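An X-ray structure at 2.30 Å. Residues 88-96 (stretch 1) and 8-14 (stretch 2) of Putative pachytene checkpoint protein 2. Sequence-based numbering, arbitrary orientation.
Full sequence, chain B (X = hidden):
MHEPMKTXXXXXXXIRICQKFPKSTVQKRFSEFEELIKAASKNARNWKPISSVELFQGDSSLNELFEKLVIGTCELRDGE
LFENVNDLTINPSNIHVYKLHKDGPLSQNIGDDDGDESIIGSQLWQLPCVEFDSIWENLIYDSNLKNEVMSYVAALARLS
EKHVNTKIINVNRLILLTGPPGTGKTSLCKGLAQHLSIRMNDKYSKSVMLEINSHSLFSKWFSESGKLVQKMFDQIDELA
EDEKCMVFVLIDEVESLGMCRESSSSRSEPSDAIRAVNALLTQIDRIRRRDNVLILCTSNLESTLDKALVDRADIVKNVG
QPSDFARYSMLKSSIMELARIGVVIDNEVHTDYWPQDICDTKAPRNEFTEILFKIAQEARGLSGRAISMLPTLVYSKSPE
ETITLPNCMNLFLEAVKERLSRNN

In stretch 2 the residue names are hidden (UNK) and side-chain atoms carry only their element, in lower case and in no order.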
# COMPACT_ATOMS: atom_id res chain seq x y z
N LEU B 88 66.50 8.17 2.45
CA LEU B 88 65.14 8.58 2.12
C LEU B 88 65.17 9.85 1.27
O LEU B 88 66.07 10.68 1.40
CB LEU B 88 64.32 8.80 3.39
CG LEU B 88 62.80 8.76 3.25
CD1 LEU B 88 62.39 7.60 2.36
CD2 LEU B 88 62.15 8.63 4.62
N THR B 89 64.19 10.00 0.38
CA THR B 89 64.15 11.14 -0.53
C THR B 89 62.77 11.79 -0.56
O THR B 89 61.86 11.31 -1.24
CB THR B 89 64.53 10.73 -1.96
OG1 THR B 89 63.85 9.52 -2.31
CG2 THR B 89 66.03 10.51 -2.07
N ILE B 90 62.63 12.89 0.16
CA ILE B 90 61.35 13.59 0.24
C ILE B 90 61.38 14.92 -0.50
O ILE B 90 62.01 15.88 -0.05
CB ILE B 90 60.94 13.84 1.69
CG1 ILE B 90 60.99 12.53 2.49
CG2 ILE B 90 59.55 14.45 1.75
CD1 ILE B 90 60.57 12.69 3.93
N ASN B 91 60.69 14.97 -1.63
CA ASN B 91 60.53 16.19 -2.41
C ASN B 91 59.80 17.26 -1.59
O ASN B 91 58.71 17.00 -1.07
CB ASN B 91 59.77 15.88 -3.71
CG ASN B 91 59.23 17.12 -4.40
OD1 ASN B 91 59.83 18.19 -4.37
ND2 ASN B 91 58.07 16.97 -5.04
N PRO B 92 60.40 18.45 -1.46
CA PRO B 92 59.86 19.56 -0.67
C PRO B 92 58.48 20.04 -1.10
O PRO B 92 57.95 20.99 -0.50
CB PRO B 92 60.90 20.68 -0.87
CG PRO B 92 61.68 20.28 -2.08
CD PRO B 92 61.72 18.78 -2.02
N SER B 93 57.89 19.42 -2.12
CA SER B 93 56.55 19.77 -2.56
C SER B 93 55.48 18.95 -1.84
O SER B 93 54.30 19.31 -1.86
CB SER B 93 56.41 19.57 -4.07
OG SER B 93 55.06 19.65 -4.47
N ASN B 94 55.89 17.85 -1.22
CA ASN B 94 54.96 16.97 -0.54
C ASN B 94 54.90 17.24 0.96
O ASN B 94 54.15 16.59 1.68
CB ASN B 94 55.33 15.50 -0.77
CG ASN B 94 55.55 15.19 -2.23
OD1 ASN B 94 54.61 14.90 -2.97
ND2 ASN B 94 56.81 15.24 -2.66
N ILE B 95 55.71 18.18 1.42
CA ILE B 95 55.73 18.51 2.84
C ILE B 95 54.92 19.77 3.10
O ILE B 95 55.18 20.83 2.53
CB ILE B 95 57.17 18.65 3.37
CG1 ILE B 95 57.94 19.74 2.62
CG2 ILE B 95 57.92 17.35 3.21
CD1 ILE B 95 59.39 19.83 3.04
N HIS B 96 53.91 19.64 3.96
CA HIS B 96 52.99 20.74 4.19
C HIS B 96 53.02 21.22 5.63
O HIS B 96 52.99 20.43 6.57
CB HIS B 96 51.57 20.34 3.82
CG HIS B 96 51.46 19.67 2.48
ND1 HIS B 96 51.47 18.30 2.33
CD2 HIS B 96 51.36 20.19 1.23
CE1 HIS B 96 51.37 18.00 1.05
NE2 HIS B 96 51.30 19.13 0.36
N UNK B 8 61.51 5.36 -0.94
CA UNK B 8 60.20 5.23 -1.57
C UNK B 8 59.84 6.52 -2.29
O UNK B 8 60.14 7.61 -1.80
c UNK B 8 59.14 4.87 -0.53
c UNK B 8 58.43 3.45 1.41
c UNK B 8 60.02 2.52 -0.30
c UNK B 8 59.56 3.77 0.45
N UNK B 9 59.18 6.39 -3.44
CA UNK B 9 59.02 7.52 -4.36
C UNK B 9 58.25 8.71 -3.78
O UNK B 9 58.79 9.82 -3.73
c UNK B 9 59.86 5.72 -8.95
c UNK B 9 58.84 6.36 -8.01
n UNK B 9 59.44 5.85 -10.38
c UNK B 9 58.35 7.04 -5.65
c UNK B 9 59.28 6.26 -6.56
N UNK B 10 57.01 8.50 -3.36
CA UNK B 10 56.23 9.61 -2.79
C UNK B 10 55.83 9.39 -1.34
O UNK B 10 54.99 8.55 -1.03
o UNK B 10 56.17 11.63 -4.72
c UNK B 10 55.07 11.14 -4.45
n UNK B 10 53.92 11.68 -4.84
c UNK B 10 54.98 9.86 -3.63
N UNK B 11 56.45 10.17 -0.47
CA UNK B 11 56.09 10.19 0.94
C UNK B 11 55.82 11.63 1.34
O UNK B 11 56.51 12.55 0.90
c UNK B 11 56.70 9.40 3.25
c UNK B 11 57.70 8.28 1.25
c UNK B 11 57.20 9.60 1.83
c UNK B 11 58.75 7.60 2.10
N UNK B 12 54.80 11.83 2.18
CA UNK B 12 54.41 13.18 2.58
C UNK B 12 54.80 13.47 4.02
O UNK B 12 55.03 12.56 4.82
c UNK B 12 52.23 12.15 0.20
c UNK B 12 51.83 13.92 -1.04
c UNK B 12 52.91 13.37 2.38
n UNK B 12 52.21 14.33 0.16
c UNK B 12 52.46 13.24 0.96
n UNK B 12 51.84 12.60 -1.04
N UNK B 13 54.86 14.75 4.36
CA UNK B 13 55.10 15.16 5.73
C UNK B 13 54.22 16.34 6.11
O UNK B 13 54.21 17.36 5.42
c UNK B 13 56.57 15.49 5.93
N UNK B 14 53.49 16.20 7.20
CA UNK B 14 52.64 17.26 7.72
C UNK B 14 53.27 17.81 8.99
O UNK B 14 53.60 17.05 9.89
c UNK B 14 49.33 15.27 7.20
o UNK B 14 48.83 14.48 6.36
o UNK B 14 48.85 15.46 8.33
c UNK B 14 51.23 16.75 7.99
c UNK B 14 50.60 16.02 6.82

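Position 8 carries four side-chain carbons and no heteroatom, forked at the second carbon. These carbons stay more than 5 Å from stretch 1, and it is the backbone that is approached, with CD1 of Leu88 4.1 Å from N of position 8. A fork one carbon beyond CB identifies Leu8.

At position 9 four carbons run in a row and end in a nitrogen. The chain leaves CA away from stretch 1, and its terminal nitrogen is hydrogen-bonded elsewhere in the structure. This is Lys9, which meets the other stretch through its backbone, its O lying 4.2 Å from O of Thr89.

Position 10 has two carbons, the second bearing one oxygen and one nitrogen. The end of this side chain comes nearer to Asn94 than its sideways CA-to-CB bond would suggest, but the orientation of the amide is uncertain. A carboxamide directly on CB makes this Asn10.

Position 11 again shows four carbons, now forked at the first, with one arm two carbons long. The end of that arm lies 3.6 Å from CD1 of Leu88. Branching at CB identifies Ile11, whose CD1 makes this apolar contact; its backbone O lies 3.7 Å from CG2 of Ile90 and 3.6 Å from CB of Asn94.

Position 12 has one carbon followed by a five-membered ring of three carbons and two nitrogens. One ring nitrogen of position 12 lies 3.3 Å from O of Asn94 and 3.9 Å from CE1 of His96, and the two rings meet edge to edge there. The ring is an imidazole, and the residue is His12; the nitrogen is ND1, which donates a weak hydrogen bond to O of Asn94 (133°).

The single side-chain carbon of position 13, CB, packs 3.6 Å from CG2 of Ile95, on the same face of the sheet; this is Ala13.

Position 14 has three carbons, the third carrying two oxygens. Its CA lies 3.4 Å from O of His96 in a CA-H...O contact. A carboxylate separated from CA by two carbons makes this Glu14; its OE2 is bonded elsewhere in the structure.

The contact is anchored by a short parallel pairing of Ile95 with Ala13 and His96 with Glu14. N of His96 donates to O of Ala13 at 2.7 Å, while N of Ala13 reaches O of Asn94 in a weak hydrogen bond of 3.3 Å. Asn94 closes a type I turn, its N and ND2 both bonded to O of Asn91 (2.9 and 3.0 Å), and its own O accepts from both Ala13 and His12. Before the turn the backbones no longer pair: Leu88 packs on the side chain of Ile11, while Ile90 rests against its carbonyl O.

Stretch 2 8-14: LKNIHAE
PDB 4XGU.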